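Local coordinates for protein guanine nucleotide exchange factor SRM1 (Saccharomyces cerevisiae, PDB 3OF7) that promotes the exchange of GDP for GTP on the small GTPases GSP1 and GSP2, binds chromatin and controls RNA metabolism and nuclear transport, at residues 308-313 with 333-338; 324-329 with 387-392. One frame throughout, in Å; residues are numbered along the deposited sequence.

Contact 1 (308-313 with 333-338)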
loop_
_atom_site.group_PDB
_atom_site.type_symbol
_atom_site.label_atom_id
_atom_site.label_comp_id
_atom_site.label_asym_id
_atom_site.label_seq_id
_atom_site.Cartn_x
_atom_site.Cartn_y
_atom_site.Cartn_z
ATOM N N ALA A 308 -4.009 5.454 20.985
ATOM C CA ALA A 308 -4.178 4.622 22.171
ATOM C C ALA A 308 -4.503 3.194 21.742
ATOM O O ALA A 308 -5.484 2.950 21.037
ATOM C CB ALA A 308 -5.261 5.188 23.095
ATOM N N LEU A 309 -3.639 2.262 22.132
ATOM C CA LEU A 309 -3.861 0.840 21.889
ATOM C C LEU A 309 -3.630 0.078 23.185
ATOM O O LEU A 309 -2.713 0.411 23.937
ATOM C CB LEU A 309 -2.909 0.305 20.809
ATOM C CG LEU A 309 -3.195 0.411 19.302
ATOM C CD1 LEU A 309 -4.567 -0.155 18.921
ATOM C CD2 LEU A 309 -3.042 1.835 18.804
ATOM N N PRO A 310 -4.461 -0.947 23.458
ATOM C CA PRO A 310 -4.232 -1.813 24.618
ATOM C C PRO A 310 -2.745 -2.156 24.792
ATOM O O PRO A 310 -2.014 -2.267 23.804
ATOM C CB PRO A 310 -5.040 -3.078 24.285
ATOM C CG PRO A 310 -5.945 -2.707 23.100
ATOM C CD PRO A 310 -5.740 -1.249 22.792
ATOM N N ASP A 311 -2.304 -2.309 26.037
ATOM C CA ASP A 311 -0.896 -2.604 26.333
ATOM C C ASP A 311 -0.440 -3.944 25.762
ATOM O O ASP A 311 0.747 -4.136 25.483
ATOM N N ASN A 312 -1.392 -4.858 25.593
ATOM C CA ASN A 312 -1.141 -6.191 25.044
ATOM C C ASN A 312 -0.546 -6.207 23.626
ATOM O O ASN A 312 0.277 -7.073 23.303
ATOM C CB ASN A 312 -2.440 -7.011 25.072
ATOM C CG ASN A 312 -2.239 -8.449 24.632
ATOM N N VAL A 313 -0.951 -5.244 22.797
ATOM C CA VAL A 313 -0.762 -5.338 21.337
ATOM C C VAL A 313 0.587 -4.844 20.792
ATOM O O VAL A 313 0.948 -3.669 20.916
ATOM C CB VAL A 313 -2.003 -4.770 20.536
ATOM C CG1 VAL A 313 -2.721 -3.687 21.305
ATOM C CG2 VAL A 313 -1.622 -4.277 19.141
ATOM N N ASP A 333 -4.510 -9.985 15.258
ATOM C CA ASP A 333 -5.746 -9.223 15.433
ATOM C C ASP A 333 -5.676 -7.963 14.588
ATOM O O ASP A 333 -4.607 -7.368 14.442
ATOM C CB ASP A 333 -5.962 -8.834 16.891
ATOM C CG ASP A 333 -6.221 -10.028 17.796
ATOM O OD1 ASP A 333 -6.842 -11.023 17.355
ATOM O OD2 ASP A 333 -5.813 -9.953 18.973
ATOM N N LEU A 334 -6.823 -7.547 14.065
ATOM C CA LEU A 334 -6.880 -6.389 13.187
ATOM C C LEU A 334 -7.733 -5.288 13.808
ATOM O O LEU A 334 -8.893 -5.508 14.172
ATOM C CB LEU A 334 -7.426 -6.790 11.816
ATOM C CG LEU A 334 -7.263 -5.815 10.649
ATOM C CD1 LEU A 334 -5.788 -5.589 10.312
ATOM C CD2 LEU A 334 -8.009 -6.360 9.436
ATOM N N TYR A 335 -7.135 -4.109 13.928
ATOM C CA TYR A 335 -7.818 -2.927 14.448
ATOM C C TYR A 335 -8.056 -1.965 13.296
ATOM O O TYR A 335 -7.120 -1.616 12.580
ATOM C CB TYR A 335 -6.962 -2.244 15.508
ATOM C CG TYR A 335 -6.722 -3.097 16.730
ATOM C CD1 TYR A 335 -7.500 -2.936 17.878
ATOM C CD2 TYR A 335 -5.715 -4.067 16.738
ATOM C CE1 TYR A 335 -7.284 -3.724 19.008
ATOM C CE2 TYR A 335 -5.490 -4.856 17.864
ATOM C CZ TYR A 335 -6.281 -4.679 18.988
ATOM O OH TYR A 335 -6.055 -5.459 20.094
ATOM N N SER A 336 -9.300 -1.532 13.123
ATOM C CA SER A 336 -9.603 -0.574 12.071
ATOM C C SER A 336 -10.125 0.744 12.635
ATOM O O SER A 336 -10.686 0.791 13.744
ATOM C CB SER A 336 -10.609 -1.156 11.085
ATOM O OG SER A 336 -11.888 -1.272 11.675
ATOM N N CYS A 337 -9.925 1.812 11.870
ATOM C CA CYS A 337 -10.529 3.107 12.175
ATOM C C CYS A 337 -10.696 3.935 10.907
ATOM O O CYS A 337 -10.008 3.703 9.906
ATOM C CB CYS A 337 -9.705 3.882 13.204
ATOM S SG CYS A 337 -7.985 4.143 12.774
ATOM N N GLY A 338 -11.603 4.907 10.972
ATOM C CA GLY A 338 -11.908 5.764 9.838
ATOM C C GLY A 338 -13.311 5.581 9.300
ATOM O O GLY A 338 -14.261 5.267 10.040
#
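The phenol oxygen of Tyr335 lies against two apolar groups of segment 308-313 in van der Waals contact, one from Val313 and one from Pro310. Val313 brings its CG1 to 4.0 Å from Tyr335 OH, and the pyrrolidine ring of Pro310 points back at the advancing phenol, its CG 4.1 Å from the same oxygen. Neither is a polar partner; the hydroxyl end of the tyrosine simply abuts aliphatic carbon here. The other branch of Val313 packs beside the ring, CG2 lying 4.1 Å from Tyr335 CE2 in an oblique approach. Leu309 reaches over one face instead, with its CD1 4.1 Å above the ring plane and displaced toward the rim, nearest to Tyr335 CD1. A single aromatic side chain thus joins strand 334-337 to the loop. Its CG stands anti to the carbonyl carbon (chi1 -64°), which carries the phenol off the strand and into the arc formed by Leu309, Pro310 and Val313. That arc is bent by a turn closed with a weak backbone bond from Val313 N to Pro310 O, 3.3 Å long.

In the seven-bladed beta-propeller of the RCC1 family, segment 308-313 is the connection leaving the last strand of one blade, 304-306, for the first strand of the next, 315-320. Tyr335 belongs to the third strand of that next blade, where it also touches Pro370 and Lys372 of the neighbouring strand 370-372. Leu309 rests on Pro370 as well, while Val313 packs against Ser329 of strand 324-329.

Contact 2 (324-329 with 387-392)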
loop_
_atom_site.group_PDB
_atom_site.type_symbol
_atom_site.label_atom_id
_atom_site.label_comp_id
_atom_site.label_asym_id
_atom_site.label_seq_id
_atom_site.Cartn_x
_atom_site.Cartn_y
_atom_site.Cartn_z
ATOM N N HIS A 324 -9.429 5.382 5.729
ATOM C CA HIS A 324 -9.433 4.332 6.754
ATOM C C HIS A 324 -8.043 3.783 6.986
ATOM O O HIS A 324 -7.154 3.937 6.141
ATOM C CB HIS A 324 -10.398 3.194 6.392
ATOM C CG HIS A 324 -9.922 2.321 5.275
ATOM N ND1 HIS A 324 -9.621 0.985 5.451
ATOM C CD2 HIS A 324 -9.700 2.587 3.966
ATOM C CE1 HIS A 324 -9.238 0.466 4.299
ATOM N NE2 HIS A 324 -9.285 1.416 3.381
ATOM N N SER A 325 -7.864 3.143 8.135
ATOM C CA SER A 325 -6.582 2.565 8.497
ATOM C C SER A 325 -6.768 1.191 9.102
ATOM O O SER A 325 -7.774 0.937 9.752
ATOM C CB SER A 325 -5.876 3.462 9.503
ATOM O OG SER A 325 -5.726 4.755 8.955
ATOM N N LEU A 326 -5.778 0.326 8.903
ATOM C CA LEU A 326 -5.832 -1.042 9.408
ATOM C C LEU A 326 -4.541 -1.384 10.130
ATOM O O LEU A 326 -3.465 -1.327 9.546
ATOM C CB LEU A 326 -6.071 -2.035 8.266
ATOM C CG LEU A 326 -7.282 -1.774 7.364
ATOM C CD1 LEU A 326 -7.265 -2.745 6.201
ATOM C CD2 LEU A 326 -8.603 -1.879 8.139
ATOM N N ILE A 327 -4.663 -1.733 11.404
ATOM C CA ILE A 327 -3.497 -1.998 12.235
ATOM C C ILE A 327 -3.470 -3.466 12.624
ATOM O O ILE A 327 -4.363 -3.947 13.317
ATOM C CB ILE A 327 -3.488 -1.102 13.490
ATOM C CG1 ILE A 327 -3.437 0.378 13.078
ATOM C CG2 ILE A 327 -2.287 -1.454 14.390
ATOM C CD1 ILE A 327 -3.981 1.344 14.137
ATOM N N LEU A 328 -2.436 -4.171 12.177
ATOM C CA LEU A 328 -2.335 -5.599 12.437
ATOM C C LEU A 328 -1.341 -5.907 13.561
ATOM O O LEU A 328 -0.195 -5.465 13.516
ATOM C CB LEU A 328 -1.934 -6.336 11.162
ATOM C CG LEU A 328 -1.815 -7.859 11.230
ATOM C CD1 LEU A 328 -3.165 -8.487 11.566
ATOM C CD2 LEU A 328 -1.291 -8.386 9.892
ATOM N N SER A 329 -1.794 -6.669 14.557
ATOM C CA SER A 329 -0.924 -7.053 15.670
ATOM C C SER A 329 -0.107 -8.288 15.308
ATOM O O SER A 329 -0.460 -9.023 14.389
ATOM C CB SER A 329 -1.738 -7.336 16.930
ATOM O OG SER A 329 -2.445 -8.555 16.810
ATOM N N HIS A 387 -10.779 2.668 -0.994
ATOM C CA HIS A 387 -11.958 2.376 -0.159
ATOM C C HIS A 387 -12.264 0.883 -0.014
ATOM O O HIS A 387 -13.388 0.503 0.307
ATOM C CB HIS A 387 -13.180 3.156 -0.669
ATOM C CG HIS A 387 -12.995 4.632 -0.562
ATOM N ND1 HIS A 387 -13.304 5.335 0.582
ATOM C CD2 HIS A 387 -12.429 5.519 -1.413
ATOM C CE1 HIS A 387 -12.963 6.601 0.420
ATOM N NE2 HIS A 387 -12.430 6.740 -0.781
ATOM N N HIS A 388 -11.251 0.046 -0.227
ATOM C CA HIS A 388 -11.384 -1.392 -0.013
ATOM C C HIS A 388 -10.116 -1.915 0.644
ATOM O O HIS A 388 -9.105 -1.209 0.733
ATOM C CB HIS A 388 -11.671 -2.123 -1.334
ATOM C CG HIS A 388 -10.527 -2.096 -2.300
ATOM N ND1 HIS A 388 -9.716 -3.189 -2.524
ATOM C CD2 HIS A 388 -10.047 -1.103 -3.084
ATOM C CE1 HIS A 388 -8.798 -2.876 -3.421
ATOM N NE2 HIS A 388 -8.971 -1.615 -3.771
ATOM N N SER A 389 -10.182 -3.148 1.130
ATOM C CA SER A 389 -9.046 -3.772 1.773
ATOM C C SER A 389 -9.031 -5.254 1.446
ATOM O O SER A 389 -10.054 -5.832 1.068
ATOM C CB SER A 389 -9.103 -3.588 3.288
ATOM O OG SER A 389 -9.367 -2.236 3.645
ATOM N N VAL A 390 -7.855 -5.851 1.596
ATOM C CA VAL A 390 -7.668 -7.284 1.459
ATOM C C VAL A 390 -6.707 -7.713 2.562
ATOM O O VAL A 390 -5.634 -7.124 2.723
ATOM C CB VAL A 390 -7.086 -7.674 0.070
ATOM C CG1 VAL A 390 -6.906 -9.198 -0.051
ATOM C CG2 VAL A 390 -7.961 -7.149 -1.066
ATOM N N ALA A 391 -7.109 -8.719 3.336
ATOM C CA ALA A 391 -6.246 -9.299 4.368
ATOM C C ALA A 391 -6.018 -10.787 4.101
ATOM O O ALA A 391 -6.861 -11.455 3.496
ATOM C CB ALA A 391 -6.854 -9.090 5.752
ATOM N N VAL A 392 -4.876 -11.303 4.549
ATOM C CA VAL A 392 -4.550 -12.715 4.334
ATOM C C VAL A 392 -4.547 -13.442 5.664
ATOM O O VAL A 392 -3.789 -13.085 6.571
ATOM C CB VAL A 392 -3.185 -12.895 3.642
ATOM C CG1 VAL A 392 -2.918 -14.385 3.373
ATOM C CG2 VAL A 392 -3.151 -12.121 2.345
#
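Strands 324-329 and 388-392 run side by side in nearly the same direction, 12° apart, with Leu326 facing Ser389. Their axes come no closer than 9.3 Å, too far for backbone pairing, and the CA atoms of Leu326 and Ser389 are 8.7 Å apart. The space between them is bridged by side chains from two different sheets. Leu326 meets Ser389 directly: its CD1 lies 3.5 Å from Ser389 CB and 3.3 Å from Ser389 OG, and the methyl packs closely on both the CB and the OG of the serine. The hydroxyl is brought there by a first torsion of -48°, with OG anti to the carbonyl carbon.

His324 flanks Leu326 on the N-terminal side and turns an edge of its imidazole toward the second strand, with Ser389 OG and the carbonyl oxygen of His388 both near the ring plane. The ring may be turned over in the model, so which of its atoms meets the hydroxyl is doubtful. These are the second strands of two consecutive propeller blades, packed face to face as in other beta-propellers, and the first strand of the later blade contributes too: His324 rests on Ala384 and Leu326 on Val382. An alanine in place of His324 would take away the imidazole edge and would probably open a gap between Leu326, Ser389 and Ala384.

Ser325 and His388 point away from the interface. The hydroxyl of Ser325 bonds to Gln288 O in the preceding blade, whereas His388 reaches the following one, where its NE2 bonds to Gly440 O.

How the contacts relate
Along the chain the segments come in the order 308-313, 324-329, 333-338 and 387-392, so the two contacts cross rather than nest. Contact 1 closes a short loop of 19 intervening residues, holding the entry to one blade against that blade's third strand. Contact 2 spans 57 residues and joins the same blade to the one after it. Their middle segments are successive, neighbouring strands of one antiparallel sheet, with probable hydrogen bonds from Ile327 N to Tyr335 O (2.7 Å) and from Ser325 N to Cys337 O (2.8 Å). Contact 1 is the more peripheral, its centre about 19 Å from that of the chain against about 10 Å for contact 2.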